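Local coordinates for IroE protein (Escherichia coli, PDB 2GZS) that hydrolyses the trilactone siderophore enterobactin and its glucosylated salmochelin forms, usually cutting the ring once to give linear trimers, at residues S17-S20 / R25-R28; I45-D50 / K131-L136; T225-L230 / V235-W240. All coordinates share one frame; numbering follows the deposited sequence.

Contact 1: residues S17-S20 / R25-R28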
# COMPACT_ATOMS: atom_id res chain seq x y z
N SER A 17 12.83 13.44 1.80
CA SER A 17 11.69 14.32 1.46
C SER A 17 11.66 14.41 -0.07
O SER A 17 12.68 14.26 -0.74
CB SER A 17 11.85 15.69 2.12
OG SER A 17 13.17 16.17 1.91
N PHE A 18 10.40 14.59 -0.57
CA PHE A 18 10.23 14.76 -2.01
C PHE A 18 9.11 15.78 -2.21
O PHE A 18 8.37 15.99 -1.28
CB PHE A 18 9.85 13.50 -2.76
CG PHE A 18 10.81 12.33 -2.66
CD1 PHE A 18 11.65 12.04 -3.70
CD2 PHE A 18 10.87 11.55 -1.50
CE1 PHE A 18 12.56 11.00 -3.53
CE2 PHE A 18 11.77 10.49 -1.35
CZ PHE A 18 12.62 10.21 -2.39
N ASP A 19 8.99 16.37 -3.40
CA ASP A 19 7.91 17.30 -3.69
C ASP A 19 7.15 16.76 -4.89
O ASP A 19 7.76 16.13 -5.79
CB ASP A 19 8.44 18.68 -4.14
CG ASP A 19 9.12 19.38 -2.98
OD1 ASP A 19 8.68 19.20 -1.83
OD2 ASP A 19 10.12 20.11 -3.22
N SER A 20 5.84 17.05 -4.95
CA SER A 20 5.16 16.78 -6.21
C SER A 20 5.68 17.66 -7.37
O SER A 20 6.23 18.71 -7.09
CB SER A 20 3.65 17.02 -6.05
OG SER A 20 3.34 18.34 -5.68
N ARG A 25 2.35 19.62 -3.02
CA ARG A 25 2.30 18.51 -2.05
C ARG A 25 3.75 18.12 -1.74
O ARG A 25 4.66 18.10 -2.54
CB ARG A 25 1.52 17.30 -2.60
CG ARG A 25 0.03 17.61 -2.75
CD ARG A 25 -0.79 16.59 -3.46
NE ARG A 25 -0.22 16.13 -4.72
CZ ARG A 25 -0.23 16.90 -5.86
NH1 ARG A 25 -0.82 18.10 -5.84
NH2 ARG A 25 0.33 16.38 -6.95
N HIS A 26 3.98 17.80 -0.45
CA HIS A 26 5.35 17.65 0.07
C HIS A 26 5.42 16.35 0.87
O HIS A 26 4.66 16.25 1.84
CB HIS A 26 5.69 18.87 0.96
CG HIS A 26 5.45 20.16 0.19
ND1 HIS A 26 6.32 20.50 -0.83
CD2 HIS A 26 4.46 21.06 0.23
CE1 HIS A 26 5.87 21.64 -1.36
NE2 HIS A 26 4.76 21.99 -0.74
N TYR A 27 6.25 15.42 0.43
CA TYR A 27 6.28 14.04 0.94
C TYR A 27 7.37 13.89 2.00
O TYR A 27 8.45 14.48 1.89
CB TYR A 27 6.49 13.00 -0.20
CG TYR A 27 5.35 13.19 -1.21
CD1 TYR A 27 4.17 12.51 -1.13
CD2 TYR A 27 5.54 14.11 -2.23
CE1 TYR A 27 3.11 12.66 -2.04
CE2 TYR A 27 4.50 14.31 -3.15
CZ TYR A 27 3.34 13.60 -3.05
OH TYR A 27 2.30 13.80 -3.95
N ARG A 28 7.07 13.06 2.99
CA ARG A 28 8.07 12.67 4.01
C ARG A 28 8.13 11.18 4.00
O ARG A 28 7.06 10.57 4.19
CB ARG A 28 7.65 13.20 5.38
CG ARG A 28 8.68 12.87 6.50
CD ARG A 28 8.25 13.65 7.73
NE ARG A 28 8.27 15.11 7.73
CZ ARG A 28 7.44 15.81 8.52
NH1 ARG A 28 6.58 15.14 9.30
NH2 ARG A 28 7.51 17.13 8.48
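Phe-18 and Tyr-27 form an antiparallel hydrogen-bonded pair in the hairpin of strands 11-19 and 26-34, whose short segments run at 159° with axes 4.6 Å apart. Tyr-27 N reaches Phe-18 O at 2.8 Å, and Phe-18 N returns a bond to Tyr-27 O. Ser-17 with Arg-28 and Asp-19 with His-26 are the flanking non-hydrogen-bonded pairs, and the hairpin lies at one border of the central alpha/beta-hydrolase sheet, strand 11-19 being outermost. On one face, His-26 ND1 donates to Asp-19 OD1 at 2.9 Å, nearly straight and in the ring plane, although the imidazole meets the oxygen from above the carboxylate, the two planes standing 89° apart. This His-carboxylate bond lies away from the catalytic Ser-149 and His-247. On the other face the Tyr-27 ring turns its CD2-CE2 edge to the backbone of Phe-18 to Ser-20, CE2 lying 3.5 Å from Ser-20 N, while its hydroxyl bonds Asp-93. That aspartate also forms a salt bridge with Arg-25 NE, and Arg-25 NH1 pairs with Asp-22. Towards the turn, Ser-20 N donates to Arg-25 O at 2.9 Å. With chi1 at 60°, Ser-20 OG sits between its own N and carbonyl carbon, where it accepts from Arg-25 N at 3.1 Å and also bonds Asp-22. The same hydroxymethyl group lies over one face of the Arg-25 guanidinium, Ser-20 CB being 3.5 Å from NH2.

Contact 2: residues I45-D50 / K131-L136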
# COMPACT_ATOMS: atom_id res chain seq x y z
N ILE A 45 10.13 -5.96 0.36
CA ILE A 45 9.99 -4.55 0.71
C ILE A 45 8.52 -4.15 0.53
O ILE A 45 7.95 -4.57 -0.49
CB ILE A 45 10.93 -3.64 -0.14
CG1 ILE A 45 10.88 -2.17 0.29
CG2 ILE A 45 10.69 -3.83 -1.66
CD1 ILE A 45 11.98 -1.30 -0.39
N LEU A 46 7.98 -3.40 1.50
CA LEU A 46 6.56 -3.05 1.39
C LEU A 46 6.47 -1.52 1.45
O LEU A 46 6.92 -0.93 2.43
CB LEU A 46 5.81 -3.72 2.52
CG LEU A 46 4.26 -3.51 2.42
CD1 LEU A 46 3.62 -4.01 1.15
CD2 LEU A 46 3.61 -4.15 3.65
N TYR A 47 5.91 -0.93 0.40
CA TYR A 47 5.64 0.49 0.28
C TYR A 47 4.23 0.78 0.82
O TYR A 47 3.33 0.01 0.39
CB TYR A 47 5.74 0.92 -1.19
CG TYR A 47 7.19 0.99 -1.69
CD1 TYR A 47 7.84 2.21 -1.74
CD2 TYR A 47 7.81 -0.20 -2.06
CE1 TYR A 47 9.18 2.31 -2.18
CE2 TYR A 47 9.13 -0.09 -2.50
CZ TYR A 47 9.76 1.12 -2.55
OH TYR A 47 11.10 1.17 -3.00
N MSE A 48 4.09 1.71 1.73
CA MSE A 48 2.85 1.88 2.46
C MSE A 48 2.39 3.32 2.41
O MSE A 48 3.11 4.25 2.75
CB MSE A 48 3.10 1.48 3.95
CG MSE A 48 3.61 -0.00 3.95
SE MSE A 48 3.67 -0.75 5.75
CE MSE A 48 4.44 0.97 6.00
N LEU A 49 1.12 3.48 1.93
CA LEU A 49 0.60 4.85 1.91
C LEU A 49 0.16 5.33 3.30
O LEU A 49 0.20 4.59 4.29
CB LEU A 49 -0.60 4.88 0.96
CG LEU A 49 -0.34 4.41 -0.48
CD1 LEU A 49 -1.53 4.83 -1.38
CD2 LEU A 49 0.96 4.69 -1.12
N ASP A 50 -0.25 6.58 3.40
CA ASP A 50 -0.54 7.19 4.70
C ASP A 50 0.59 6.99 5.68
O ASP A 50 0.38 6.56 6.82
CB ASP A 50 -1.90 6.67 5.24
CG ASP A 50 -3.06 7.15 4.36
OD1 ASP A 50 -3.03 8.36 3.97
OD2 ASP A 50 -3.93 6.28 4.15
N LYS A 131 15.25 5.79 -5.30
CA LYS A 131 16.13 6.44 -4.35
C LYS A 131 16.18 5.60 -3.08
O LYS A 131 17.29 5.34 -2.58
CB LYS A 131 15.60 7.86 -4.10
CG LYS A 131 16.31 8.63 -2.99
CD LYS A 131 17.80 8.47 -3.16
CE LYS A 131 18.42 9.31 -4.25
NZ LYS A 131 19.88 9.03 -4.46
N VAL A 132 15.03 5.20 -2.50
CA VAL A 132 15.14 4.57 -1.18
C VAL A 132 15.71 3.14 -1.32
O VAL A 132 16.24 2.66 -0.28
CB VAL A 132 13.80 4.59 -0.43
CG1 VAL A 132 13.24 6.01 -0.31
CG2 VAL A 132 12.81 3.69 -1.14
N GLU A 133 15.67 2.47 -2.47
CA GLU A 133 16.26 1.15 -2.62
C GLU A 133 17.77 1.19 -2.89
O GLU A 133 18.40 0.11 -2.84
CB GLU A 133 15.53 0.44 -3.79
CG GLU A 133 14.12 0.04 -3.32
CD GLU A 133 13.41 -0.85 -4.32
OE1 GLU A 133 13.97 -1.52 -5.23
OE2 GLU A 133 12.13 -0.91 -4.27
N GLN A 134 18.33 2.37 -3.19
CA GLN A 134 19.77 2.42 -3.44
C GLN A 134 20.51 1.98 -2.20
O GLN A 134 20.27 2.28 -1.05
CB GLN A 134 20.15 3.87 -3.83
CG GLN A 134 19.67 4.25 -5.21
CD GLN A 134 19.95 5.72 -5.47
OE1 GLN A 134 20.72 6.33 -4.74
NE2 GLN A 134 19.31 6.26 -6.50
N GLY A 135 21.53 1.16 -2.46
CA GLY A 135 22.31 0.75 -1.29
C GLY A 135 21.69 -0.39 -0.50
O GLY A 135 22.25 -0.79 0.55
N LEU A 136 20.57 -0.95 -0.96
CA LEU A 136 19.98 -2.09 -0.23
C LEU A 136 19.86 -3.30 -1.13
O LEU A 136 19.63 -3.26 -2.34
CB LEU A 136 18.56 -1.75 0.29
CG LEU A 136 18.48 -0.63 1.31
CD1 LEU A 136 17.01 -0.32 1.64
CD2 LEU A 136 19.26 -0.99 2.56
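Segment 45-50, on strand 43-48, and segment 131-136, in the last part of helix 117-132 and the turn after it, face each other without backbone contact: the nearest CA pair, Ile-45 with Glu-133, is 9.1 Å apart, and side chains from both segments bridge the gap. This is helix-on-sheet packing in an alpha/beta-hydrolase fold, with the strand inside the central sheet between strands 73-79 and 143-148. The chain then turns away through a type II beta turn from Glu-133 to Leu-136, closed by Leu-136 N on Glu-133 O at 3.1 Å. The polar link across the gap is the Tyr-47 hydroxyl, which donates to Glu-133 OE2 at 2.6 Å. It meets that oxygen on the anti side, 20° out of the carboxylate plane, and the carboxylate is turned 45° from the ring. Glu-133 OE1 forms a salt bridge with Arg-143, so both carboxylate oxygens are engaged and the rotation of the group is probably fixed. Apolar contacts flank the bond. Val-132 CG2 comes obliquely to the ring, 4.0 Å from Tyr-47 CE1, and lies 3.6 Å from Tyr-47 OH. On Ile-45, CG1 is anti to the backbone N (chi1 -176°) and the chain continues extended towards Glu-133, which brings CD1 to 3.9 Å from Glu-133 CG.

Contact 3: residues T225-L230 / V235-W240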
# COMPACT_ATOMS: atom_id res chain seq x y z
N THR A 225 -17.07 -12.96 -6.48
CA THR A 225 -17.04 -13.07 -7.94
C THR A 225 -15.69 -12.60 -8.48
O THR A 225 -15.15 -13.19 -9.43
CB THR A 225 -18.13 -12.16 -8.54
OG1 THR A 225 -19.39 -12.73 -8.15
CG2 THR A 225 -18.08 -12.07 -10.06
N THR A 226 -15.20 -11.52 -7.87
CA THR A 226 -13.93 -10.94 -8.32
C THR A 226 -12.84 -12.00 -8.25
O THR A 226 -12.13 -12.21 -9.23
CB THR A 226 -13.54 -9.72 -7.48
OG1 THR A 226 -14.43 -8.64 -7.79
CG2 THR A 226 -12.14 -9.22 -7.88
N LEU A 227 -12.74 -12.68 -7.13
CA LEU A 227 -11.74 -13.75 -7.02
C LEU A 227 -11.92 -14.85 -8.04
O LEU A 227 -10.94 -15.40 -8.61
CB LEU A 227 -11.75 -14.35 -5.61
CG LEU A 227 -11.41 -13.54 -4.37
CD1 LEU A 227 -11.25 -14.51 -3.17
CD2 LEU A 227 -10.17 -12.69 -4.46
N THR A 228 -13.17 -15.24 -8.29
CA THR A 228 -13.50 -16.28 -9.23
C THR A 228 -13.04 -15.90 -10.63
O THR A 228 -12.35 -16.71 -11.29
CB THR A 228 -15.02 -16.51 -9.26
OG1 THR A 228 -15.45 -16.95 -7.98
CG2 THR A 228 -15.39 -17.61 -10.26
N ILE A 229 -13.41 -14.70 -11.09
CA ILE A 229 -12.99 -14.26 -12.42
C ILE A 229 -11.46 -14.13 -12.48
O ILE A 229 -10.85 -14.57 -13.47
CB ILE A 229 -13.70 -12.96 -12.84
CG1 ILE A 229 -15.21 -13.23 -12.95
CG2 ILE A 229 -13.22 -12.42 -14.16
CD1 ILE A 229 -15.99 -11.96 -13.33
N LEU A 230 -10.85 -13.54 -11.45
CA LEU A 230 -9.39 -13.34 -11.56
C LEU A 230 -8.68 -14.67 -11.59
O LEU A 230 -7.72 -14.88 -12.37
CB LEU A 230 -8.91 -12.49 -10.39
CG LEU A 230 -9.32 -11.00 -10.48
CD1 LEU A 230 -8.77 -10.23 -9.30
CD2 LEU A 230 -8.84 -10.41 -11.82
N VAL A 235 -4.76 -15.17 -12.23
CA VAL A 235 -4.26 -14.30 -11.19
C VAL A 235 -4.32 -14.94 -9.80
O VAL A 235 -5.32 -15.58 -9.49
CB VAL A 235 -5.11 -12.99 -11.13
CG1 VAL A 235 -4.74 -12.11 -9.95
CG2 VAL A 235 -5.01 -12.19 -12.43
N ASN A 236 -3.27 -14.74 -9.02
CA ASN A 236 -3.27 -15.14 -7.61
C ASN A 236 -3.98 -14.02 -6.84
O ASN A 236 -3.31 -13.01 -6.57
CB ASN A 236 -1.82 -15.28 -7.14
CG ASN A 236 -1.62 -15.74 -5.70
OD1 ASN A 236 -2.56 -15.83 -4.93
ND2 ASN A 236 -0.37 -16.06 -5.37
N ALA A 237 -5.25 -14.22 -6.55
CA ALA A 237 -6.01 -13.16 -5.82
C ALA A 237 -6.60 -13.78 -4.56
O ALA A 237 -7.11 -14.91 -4.66
CB ALA A 237 -7.13 -12.62 -6.64
N VAL A 238 -6.57 -13.11 -3.45
CA VAL A 238 -7.03 -13.64 -2.19
C VAL A 238 -7.80 -12.56 -1.46
O VAL A 238 -7.66 -11.37 -1.75
CB VAL A 238 -5.87 -14.12 -1.30
CG1 VAL A 238 -5.02 -15.18 -2.03
CG2 VAL A 238 -4.94 -13.01 -0.88
N PHE A 239 -8.59 -13.01 -0.48
CA PHE A 239 -9.35 -12.11 0.36
C PHE A 239 -8.95 -12.25 1.83
O PHE A 239 -8.89 -13.38 2.34
CB PHE A 239 -10.84 -12.45 0.17
CG PHE A 239 -11.80 -11.71 1.07
CD1 PHE A 239 -11.65 -10.33 1.16
CD2 PHE A 239 -12.79 -12.39 1.78
CE1 PHE A 239 -12.50 -9.58 1.95
CE2 PHE A 239 -13.64 -11.60 2.54
CZ PHE A 239 -13.51 -10.24 2.62
N TRP A 240 -8.65 -11.20 2.52
CA TRP A 240 -8.40 -11.17 3.96
C TRP A 240 -9.60 -10.50 4.62
O TRP A 240 -9.89 -9.33 4.33
CB TRP A 240 -7.14 -10.38 4.29
CG TRP A 240 -5.83 -10.98 3.84
CD1 TRP A 240 -5.21 -10.87 2.63
CD2 TRP A 240 -4.99 -11.79 4.67
NE1 TRP A 240 -4.03 -11.57 2.64
CE2 TRP A 240 -3.89 -12.13 3.89
CE3 TRP A 240 -5.16 -12.21 6.00
CZ2 TRP A 240 -2.88 -12.93 4.43
CZ3 TRP A 240 -4.13 -13.01 6.53
CH2 TRP A 240 -3.06 -13.33 5.72
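Leu-227 and Leu-230 bring helix 219-232 against Ala-237 of strand 237-241, the axes of the short segments approaching to 8.2 Å and running at 160° to each other. Apolar contacts dominate. Leu-227 CG stands anti to the carbonyl carbon (chi1 -62°), which carries both methyls over to the strand: CD2 lies 3.7 Å from Ala-237 CB and equally near that residue's carbonyl carbon, while CD1 touches Phe-239 CB at 3.9 Å, the two side chains crossing at about a right angle. One turn on, Leu-230 CD1 reaches Ala-237 CB at 3.9 Å, so this small methyl is met by both leucines. Leu-230 CB also meets Val-235 CB at 3.9 Å. An alanine in place of Leu-227 would remove both methyls and is likely to open a gap above Ala-237 and beside Phe-239 CB. The polar contact is a backbone bond, Val-235 N to Leu-230 O at 3.0 Å, nearly straight (N-H...O 166°). Leu-230 further touches Leu-199 and Val-186. Strand 198-203, helix 219-232 and the parallel edge strand 237-241 make a beta-alpha-beta crossover of the alpha/beta-hydrolase fold, and this contact is its helix-to-second-strand half.

How the contacts relate
From the N terminus the contacts follow in series, with no nesting or crossing. Contact 1 closes a four-residue turn between the first two strands. Contact 2 spans 80 residues, much of them helix. Contact 3 also has four residues between its segments, two of them still in helix 219-232, and joins that helix to the last strand. All three reach one eight-stranded sheet: contacts 1 and 3 sit at its two outermost strands, with centres 34 Å apart, and contact 2 ties an inner strand to the last part of helix 117-132, which lies against the sheet. Contacts 1 and 2 touch, Phe-18 CZ lying 4.1 Å from Lys-131 CG, whereas contact 3 comes no nearer to contact 2 than about 11 Å between nearest atoms.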